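Long-range contacts in dipeptide Epimerase (Enterococcus faecalis, PDB 3KUM), which belongs to the mandelate racemase/muconate lactonizing enzyme family of the enolase superfamily, whose members join an N-terminal domain to a TIM-barrel domain: residues I299-A304 with A317-T322; V260-L265 with E287-C292. All coordinates share one frame; numbering follows the deposited sequence.

Contact 1. Residues I299-A304 with A317-T322; sequences IGITAA and ADLDAT. With ARG (arginine), chain I.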
ATOM      1  N   ILE A 299       6.020   6.281  22.061  1.00 31.70           N
ATOM      2  CA  ILE A 299       5.643   5.153  21.216  1.00 31.19           C
ATOM      3  C   ILE A 299       4.985   5.553  19.887  1.00 28.87           C
ATOM      4  O   ILE A 299       5.397   5.095  18.824  1.00 27.38           O
ATOM      5  CB  ILE A 299       4.713   4.188  21.983  1.00 30.24           C
ATOM      6  CG1 ILE A 299       5.480   3.567  23.150  1.00 31.16           C
ATOM      7  CG2 ILE A 299       4.165   3.124  21.030  1.00 29.26           C
ATOM      8  CD1 ILE A 299       4.622   2.771  24.119  1.00 29.90           C
ATOM      9  N   GLY A 300       3.970   6.401  19.949  1.00 28.33           N
ATOM     10  CA  GLY A 300       3.299   6.831  18.736  1.00 29.04           C
ATOM     11  C   GLY A 300       4.195   7.645  17.822  1.00 30.94           C
ATOM     12  O   GLY A 300       4.176   7.469  16.599  1.00 29.16           O
ATOM     13  N   ILE A 301       4.986   8.539  18.410  1.00 31.24           N
ATOM     14  CA  ILE A 301       5.890   9.369  17.627  1.00 30.87           C
ATOM     15  C   ILE A 301       6.946   8.480  16.965  1.00 30.33           C
ATOM     16  O   ILE A 301       7.247   8.639  15.786  1.00 29.45           O
ATOM     17  CB  ILE A 301       6.569  10.452  18.520  1.00 31.14           C
ATOM     18  CG1 ILE A 301       5.536  11.512  18.918  1.00 29.97           C
ATOM     19  CG2 ILE A 301       7.723  11.113  17.787  1.00 31.73           C
ATOM     20  CD1 ILE A 301       4.948  12.289  17.749  1.00 30.42           C
ATOM     21  N   THR A 302       7.488   7.530  17.718  1.00 30.24           N
ATOM     22  CA  THR A 302       8.499   6.637  17.176  1.00 30.37           C
ATOM     23  C   THR A 302       7.954   5.829  16.001  1.00 31.42           C
ATOM     24  O   THR A 302       8.618   5.701  14.971  1.00 30.47           O
ATOM     25  CB  THR A 302       9.035   5.673  18.260  1.00 33.12           C
ATOM     26  OG1 THR A 302       9.682   6.432  19.289  1.00 32.79           O
ATOM     27  CG2 THR A 302      10.053   4.691  17.658  1.00 31.97           C
ATOM     28  N   ALA A 303       6.755   5.278  16.160  1.00 30.42           N
ATOM     29  CA  ALA A 303       6.136   4.497  15.094  1.00 28.82           C
ATOM     30  C   ALA A 303       6.004   5.343  13.837  1.00 27.97           C
ATOM     31  O   ALA A 303       6.349   4.906  12.735  1.00 27.01           O
ATOM     32  CB  ALA A 303       4.766   4.006  15.533  1.00 29.39           C
ATOM     33  N   ALA A 304       5.507   6.560  14.012  1.00 26.57           N
ATOM     34  CA  ALA A 304       5.317   7.486  12.901  1.00 28.29           C
ATOM     35  C   ALA A 304       6.639   7.842  12.225  1.00 28.21           C
ATOM     36  O   ALA A 304       6.696   7.985  10.997  1.00 25.80           O
ATOM     37  CB  ALA A 304       4.619   8.746  13.389  1.00 27.03           C
ATOM     38  N   ALA A 317       7.470  16.147   7.867  1.00 33.83           N
ATOM     39  CA  ALA A 317       7.174  15.557   9.166  1.00 34.99           C
ATOM     40  C   ALA A 317       6.886  16.585  10.251  1.00 35.86           C
ATOM     41  O   ALA A 317       7.593  17.590  10.383  1.00 37.14           O
ATOM     42  CB  ALA A 317       8.321  14.663   9.601  1.00 33.32           C
ATOM     43  N   ASP A 318       5.837  16.313  11.022  1.00 35.88           N
ATOM     44  CA  ASP A 318       5.415  17.158  12.136  1.00 34.54           C
ATOM     45  C   ASP A 318       5.269  16.211  13.328  1.00 33.96           C
ATOM     46  O   ASP A 318       4.162  15.906  13.770  1.00 33.82           O
ATOM     47  CB  ASP A 318       4.077  17.836  11.808  1.00 33.21           C
ATOM     48  CG  ASP A 318       3.534  18.656  12.970  1.00 33.24           C
ATOM     49  OD1 ASP A 318       4.348  19.216  13.732  1.00 32.36           O
ATOM     50  OD2 ASP A 318       2.295  18.752  13.110  1.00 34.26           O
ATOM     51  N   LEU A 319       6.410  15.738  13.821  1.00 32.89           N
ATOM     52  CA  LEU A 319       6.466  14.801  14.939  1.00 33.67           C
ATOM     53  C   LEU A 319       7.169  15.459  16.120  1.00 33.23           C
ATOM     54  O   LEU A 319       8.306  15.121  16.452  1.00 31.32           O
ATOM     55  CB  LEU A 319       7.222  13.537  14.504  1.00 32.53           C
ATOM     56  CG  LEU A 319       6.651  12.852  13.258  1.00 32.52           C
ATOM     57  CD1 LEU A 319       7.499  11.645  12.877  1.00 29.68           C
ATOM     58  CD2 LEU A 319       5.215  12.441  13.531  1.00 31.98           C
ATOM     59  N   ASP A 320       6.462  16.382  16.762  1.00 36.22           N
ATOM     60  CA  ASP A 320       6.996  17.153  17.882  1.00 39.89           C
ATOM     61  C   ASP A 320       6.288  16.920  19.217  1.00 41.43           C
ATOM     62  O   ASP A 320       6.457  17.705  20.154  1.00 40.99           O
ATOM     63  CB  ASP A 320       6.909  18.636  17.536  1.00 40.81           C
ATOM     64  CG  ASP A 320       5.486  19.078  17.261  1.00 42.42           C
ATOM     65  OD1 ASP A 320       4.626  18.204  17.005  1.00 39.93           O
ATOM     66  OD2 ASP A 320       5.227  20.299  17.286  1.00 45.25           O
ATOM     67  N   ALA A 321       5.499  15.856  19.310  1.00 41.34           N
ATOM     68  CA  ALA A 321       4.777  15.571  20.544  1.00 41.00           C
ATOM     69  C   ALA A 321       5.699  15.332  21.748  1.00 41.44           C
ATOM     70  O   ALA A 321       5.417  15.798  22.854  1.00 41.62           O
ATOM     71  CB  ALA A 321       3.851  14.368  20.338  1.00 40.70           C
ATOM     72  N   THR A 322       6.806  14.625  21.545  1.00 39.86           N
ATOM     73  CA  THR A 322       7.706  14.348  22.664  1.00 40.75           C
ATOM     74  C   THR A 322       8.452  15.567  23.220  1.00 40.73           C
ATOM     75  O   THR A 322       8.932  15.529  24.355  1.00 39.08           O
ATOM     76  CB  THR A 322       8.765  13.294  22.301  1.00 40.30           C
ATOM     77  OG1 THR A 322       9.731  13.878  21.421  1.00 42.93           O
ATOM     78  CG2 THR A 322       8.117  12.090  21.628  1.00 39.53           C
TER
HETATM   79  N   ARG I 355       1.825  19.276  15.863  1.00 46.95           N
HETATM   80  CA  ARG I 355       0.673  18.584  16.524  1.00 47.08           C
HETATM   81  C   ARG I 355      -0.641  19.072  15.926  1.00 46.26           C
HETATM   82  O   ARG I 355      -0.748  20.223  15.492  1.00 45.12           O
HETATM   83  CB  ARG I 355       0.667  18.878  18.025  1.00 48.72           C
HETATM   84  CG  ARG I 355       2.013  18.768  18.686  1.00 49.37           C
HETATM   85  CD  ARG I 355       2.007  19.544  19.979  1.00 52.32           C
HETATM   86  NE  ARG I 355       3.355  19.858  20.432  1.00 55.98           N
HETATM   87  CZ  ARG I 355       3.634  20.777  21.349  1.00 56.83           C
HETATM   88  NH1 ARG I 355       2.654  21.475  21.908  1.00 56.06           N
HETATM   89  NH2 ARG I 355       4.891  20.998  21.709  1.00 59.03           N
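Ile301 and Leu319 mark the closest backbone approach, CA to CA 6.1 Å, where helix 298-310 faces the loop that follows strand 314-317. The contacts crossing the interface are essentially between carbon atoms and bury 275 Å² in all. Ile301 does most of the touching. With chi1 at -71° its CG1 branch stands anti to the carbonyl carbon, and the further turn at chi2 (-63°) carries CD1 onto the loop, where it presses on Ala321 CB at 3.5 Å, closer than two methyl carbons normally come. The CG2 branch lies 4.1 Å from Leu319 CB, and the Ile301 and Leu319 side chains run alongside one another, pointing opposite ways. Thr322 lies aslant Ile301, its CG2 3.8 Å from Ile301 CG1, while its hydroxyl is hydrogen-bonded to Ser335 O. Nearly one turn further on, Ala304 CB abuts the fork of Leu319, 3.7 Å from CD2. Asp318 and Asp320 point away from the helix, and the amino N of the bound arginine donates to both, 2.8 Å to Asp318 OD2 and 3.2 Å to Asp320 OD1. Asp318 also pairs with Lys159, and Thr134 N holds Asp320 OD2. The loop is thus two-sided: alternate residues give Leu319 and Ala321 to the helix and Asp318 and Asp320 to the ligand, where the two carboxylates would probably favour a positively charged amino group.

Contact 2. Residues V260-L265 with E287-C292; sequences VINIKL and ECMIGC. With TYR (tyrosine), chain J; ARG (arginine), chain I.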
ATOM      1  N   VAL A 260      -1.693  18.498  -0.753  1.00 33.08           N
ATOM      2  CA  VAL A 260      -0.925  17.623   0.126  1.00 33.97           C
ATOM      3  C   VAL A 260      -1.838  17.073   1.220  1.00 32.41           C
ATOM      4  O   VAL A 260      -2.817  17.714   1.596  1.00 31.78           O
ATOM      5  CB  VAL A 260       0.246  18.402   0.779  1.00 33.50           C
ATOM      6  CG1 VAL A 260       1.114  17.465   1.584  1.00 37.77           C
ATOM      7  CG2 VAL A 260       1.077  19.090  -0.294  1.00 38.75           C
ATOM      8  N   ILE A 261      -1.524  15.891   1.731  1.00 31.80           N
ATOM      9  CA  ILE A 261      -2.358  15.296   2.778  1.00 31.59           C
ATOM     10  C   ILE A 261      -1.584  14.941   4.046  1.00 32.36           C
ATOM     11  O   ILE A 261      -0.520  14.324   3.987  1.00 31.96           O
ATOM     12  CB  ILE A 261      -3.098  14.050   2.228  1.00 31.46           C
ATOM     13  CG1 ILE A 261      -4.224  14.514   1.301  1.00 30.56           C
ATOM     14  CG2 ILE A 261      -3.632  13.179   3.372  1.00 30.58           C
ATOM     15  CD1 ILE A 261      -4.973  13.394   0.584  1.00 30.51           C
ATOM     16  N   ASN A 262      -2.119  15.357   5.195  1.00 32.87           N
ATOM     17  CA  ASN A 262      -1.491  15.076   6.484  1.00 33.07           C
ATOM     18  C   ASN A 262      -1.979  13.722   7.003  1.00 32.58           C
ATOM     19  O   ASN A 262      -3.182  13.482   7.131  1.00 33.31           O
ATOM     20  CB  ASN A 262      -1.846  16.163   7.508  1.00 36.85           C
ATOM     21  CG  ASN A 262      -1.277  15.875   8.892  1.00 40.41           C
ATOM     22  OD1 ASN A 262      -1.412  14.768   9.414  1.00 43.13           O
ATOM     23  ND2 ASN A 262      -0.652  16.878   9.498  1.00 43.49           N
ATOM     24  N   ILE A 263      -1.032  12.839   7.282  1.00 29.61           N
ATOM     25  CA  ILE A 263      -1.341  11.511   7.802  1.00 31.04           C
ATOM     26  C   ILE A 263      -1.049  11.453   9.296  1.00 30.06           C
ATOM     27  O   ILE A 263      -0.021  11.946   9.751  1.00 30.31           O
ATOM     28  CB  ILE A 263      -0.457  10.417   7.144  1.00 30.96           C
ATOM     29  CG1 ILE A 263      -0.787  10.271   5.664  1.00 27.90           C
ATOM     30  CG2 ILE A 263      -0.648   9.087   7.875  1.00 32.94           C
ATOM     31  CD1 ILE A 263       0.202   9.387   4.916  1.00 26.33           C
ATOM     32  N   LYS A 264      -1.959  10.852  10.056  1.00 29.32           N
ATOM     33  CA  LYS A 264      -1.759  10.660  11.492  1.00 28.65           C
ATOM     34  C   LYS A 264      -2.189   9.234  11.815  1.00 27.78           C
ATOM     35  O   LYS A 264      -3.292   8.825  11.464  1.00 28.22           O
ATOM     36  CB  LYS A 264      -2.599  11.636  12.333  1.00 29.82           C
ATOM     37  CG  LYS A 264      -2.087  13.071  12.375  1.00 31.32           C
ATOM     38  CD  LYS A 264      -2.949  13.898  13.326  1.00 34.90           C
ATOM     39  CE  LYS A 264      -2.578  15.376  13.320  1.00 35.45           C
ATOM     40  NZ  LYS A 264      -2.872  16.003  12.007  1.00 38.77           N
ATOM     41  N   LEU A 265      -1.324   8.476  12.473  1.00 27.43           N
ATOM     42  CA  LEU A 265      -1.668   7.105  12.828  1.00 29.44           C
ATOM     43  C   LEU A 265      -2.944   7.060  13.679  1.00 30.02           C
ATOM     44  O   LEU A 265      -3.745   6.126  13.564  1.00 29.25           O
ATOM     45  CB  LEU A 265      -0.508   6.456  13.584  1.00 28.93           C
ATOM     46  CG  LEU A 265       0.811   6.404  12.812  1.00 27.95           C
ATOM     47  CD1 LEU A 265       1.867   5.686  13.641  1.00 27.73           C
ATOM     48  CD2 LEU A 265       0.598   5.694  11.479  1.00 29.56           C
ATOM     49  N   GLU A 287       1.933  14.566  -2.336  1.00 31.06           N
ATOM     50  CA  GLU A 287       2.858  14.219  -1.260  1.00 32.73           C
ATOM     51  C   GLU A 287       2.115  14.157   0.069  1.00 31.87           C
ATOM     52  O   GLU A 287       1.008  14.671   0.187  1.00 31.51           O
ATOM     53  CB  GLU A 287       3.997  15.239  -1.161  1.00 34.95           C
ATOM     54  CG  GLU A 287       4.747  15.455  -2.470  1.00 36.48           C
ATOM     55  CD  GLU A 287       6.122  16.083  -2.266  1.00 40.40           C
ATOM     56  OE1 GLU A 287       6.327  16.777  -1.246  1.00 37.17           O
ATOM     57  OE2 GLU A 287       6.997  15.887  -3.135  1.00 41.50           O
ATOM     58  N   CYS A 288       2.736  13.522   1.060  1.00 31.87           N
ATOM     59  CA  CYS A 288       2.142  13.373   2.382  1.00 32.13           C
ATOM     60  C   CYS A 288       3.051  13.857   3.496  1.00 31.90           C
ATOM     61  O   CYS A 288       4.273  13.762   3.404  1.00 30.43           O
ATOM     62  CB  CYS A 288       1.807  11.896   2.652  1.00 32.64           C
ATOM     63  SG  CYS A 288       0.456  11.217   1.664  1.00 32.11           S
ATOM     64  N   MET A 289       2.440  14.382   4.553  1.00 33.02           N
ATOM     65  CA  MET A 289       3.185  14.816   5.725  1.00 32.78           C
ATOM     66  C   MET A 289       2.684  13.928   6.859  1.00 32.62           C
ATOM     67  O   MET A 289       1.492  13.624   6.934  1.00 32.97           O
ATOM     68  CB  MET A 289       2.905  16.290   6.073  1.00 32.19           C
ATOM     69  CG  MET A 289       3.573  16.736   7.394  1.00 32.20           C
ATOM     70  SD  MET A 289       3.488  18.524   7.793  1.00 37.04           S
ATOM     71  CE  MET A 289       1.768  18.678   8.357  1.00 34.42           C
ATOM     72  N   ILE A 290       3.586  13.501   7.730  1.00 32.70           N
ATOM     73  CA  ILE A 290       3.198  12.665   8.860  1.00 33.22           C
ATOM     74  C   ILE A 290       3.047  13.604  10.061  1.00 34.31           C
ATOM     75  O   ILE A 290       3.970  14.351  10.381  1.00 33.74           O
ATOM     76  CB  ILE A 290       4.279  11.588   9.151  1.00 33.28           C
ATOM     77  CG1 ILE A 290       3.855  10.706  10.325  1.00 36.49           C
ATOM     78  CG2 ILE A 290       5.615  12.246   9.428  1.00 36.65           C
ATOM     79  CD1 ILE A 290       2.906   9.571   9.951  1.00 33.18           C
ATOM     80  N   GLY A 291       1.878  13.578  10.700  1.00 32.25           N
ATOM     81  CA  GLY A 291       1.637  14.433  11.852  1.00 30.64           C
ATOM     82  C   GLY A 291       1.451  13.670  13.157  1.00 32.45           C
ATOM     83  O   GLY A 291       1.756  12.474  13.251  1.00 31.28           O
ATOM     84  N   CYS A 292       0.939  14.351  14.175  1.00 31.45           N
ATOM     85  CA  CYS A 292       0.734  13.704  15.464  1.00 32.48           C
ATOM     86  C   CYS A 292      -0.296  14.442  16.293  1.00 33.45           C
ATOM     87  O   CYS A 292      -0.617  15.599  16.016  1.00 31.07           O
ATOM     88  CB  CYS A 292       2.052  13.634  16.245  1.00 32.51           C
ATOM     89  SG  CYS A 292       2.753  15.255  16.717  1.00 36.72           S
TER
HETATM   90  N   TYR J 356      -1.638  18.193  15.913  1.00 45.15           N
HETATM   91  CA  TYR J 356      -2.952  18.530  15.379  1.00 44.18           C
HETATM   92  C   TYR J 356      -2.900  19.131  13.976  1.00 43.88           C
HETATM   93  O   TYR J 356      -1.872  18.955  13.283  1.00 41.00           O
HETATM   94  CB  TYR J 356      -3.658  19.499  16.324  1.00 43.75           C
HETATM   95  CG  TYR J 356      -3.953  18.916  17.684  1.00 43.83           C
HETATM   96  CD1 TYR J 356      -3.836  19.699  18.828  1.00 43.86           C
HETATM   97  CD2 TYR J 356      -4.356  17.584  17.831  1.00 44.06           C
HETATM   98  CE1 TYR J 356      -4.109  19.182  20.085  1.00 42.71           C
HETATM   99  CE2 TYR J 356      -4.630  17.049  19.091  1.00 42.66           C
HETATM  100  CZ  TYR J 356      -4.502  17.860  20.215  1.00 43.35           C
HETATM  101  OH  TYR J 356      -4.736  17.363  21.476  1.00 41.59           O
HETATM  102  OXT TYR J 356      -3.913  19.758  13.587  1.00 45.53           O
HETATM  103  N   ARG I 355       1.825  19.276  15.863  1.00 46.95           N
HETATM  104  CA  ARG I 355       0.673  18.584  16.524  1.00 47.08           C
HETATM  105  C   ARG I 355      -0.641  19.072  15.926  1.00 46.26           C
HETATM  106  O   ARG I 355      -0.748  20.223  15.492  1.00 45.12           O
HETATM  107  CB  ARG I 355       0.667  18.878  18.025  1.00 48.72           C
HETATM  108  CG  ARG I 355       2.013  18.768  18.686  1.00 49.37           C
HETATM  109  CD  ARG I 355       2.007  19.544  19.979  1.00 52.32           C
HETATM  110  NE  ARG I 355       3.355  19.858  20.432  1.00 55.98           N
HETATM  111  CZ  ARG I 355       3.634  20.777  21.349  1.00 56.83           C
HETATM  112  NH1 ARG I 355       2.654  21.475  21.908  1.00 56.06           N
HETATM  113  NH2 ARG I 355       4.891  20.998  21.709  1.00 59.03           N
HETATM  114  O   HOH W   1       0.212  17.016  12.757  1.00 43.20           O
HETATM  115  O   HOH W   2       0.942   9.788  13.294  1.00 31.42           O
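Ile263 sets CG1 anti to its carbonyl carbon (chi1 -67°) and then extends, which lays CD1 3.7 Å from Cys288 SG; Lys264, extended until it bends at chi4 (66°), passes Gly291 and puts CE 3.3 Å from Cys292 O. Strands 260-263 and 287-290 run parallel, their axes at 29°. Ile261 N bonds to Glu287 O, Met289 N to Ile261 O, Ile263 N to Met289 O and Gly291 N to Ile263 O; the last two, both 2.7 Å, are almost straight. Asn262 and Met289 share one face, with ND2 of Asn262 3.2 Å from CE of Met289. On the other, Ile261 and Cys288 meet helix 271-283, and Ile290 meets helix 298-310. Beyond the strands, water 2 accepts from Leu265 N and donates to Gly291 O. Lys264 NZ forms a salt bridge with Asp240 and weak hydrogen bonds to Asn262 OD1 and to O of the bound tyrosine, whose N donates to Cys292 O at 2.8 Å. Water 1 accepts from Cys292 N and donates to the tyrosine O. Helices 265-268 and 271-283 link the parallel strands in a beta-alpha-beta crossover, and a ligand held at the strands' C-terminal ends is the hallmark of TIM-barrel active sites.

Contact 2 comes first along the chain and closes before contact 1 opens; their centres are 11 Å apart, and both belong to the barrel domain. The chain runs from strand 287-290 of contact 2 into helix 298-310 of contact 1, then into strand 314-317, which lies beside 287-290 in the sheet. The two contacts touch directly: Asp318 N lies 2.8 Å from Ile290 O, a probable hydrogen bond, and Leu319 CD2 packs 3.5 Å from Gly291 O. Cys292 SG sits against both Asp318 O and Asp320 OD1. Consecutive strand ends therefore meet the bound arginine side by side, with contact 2 also holding the tyrosine.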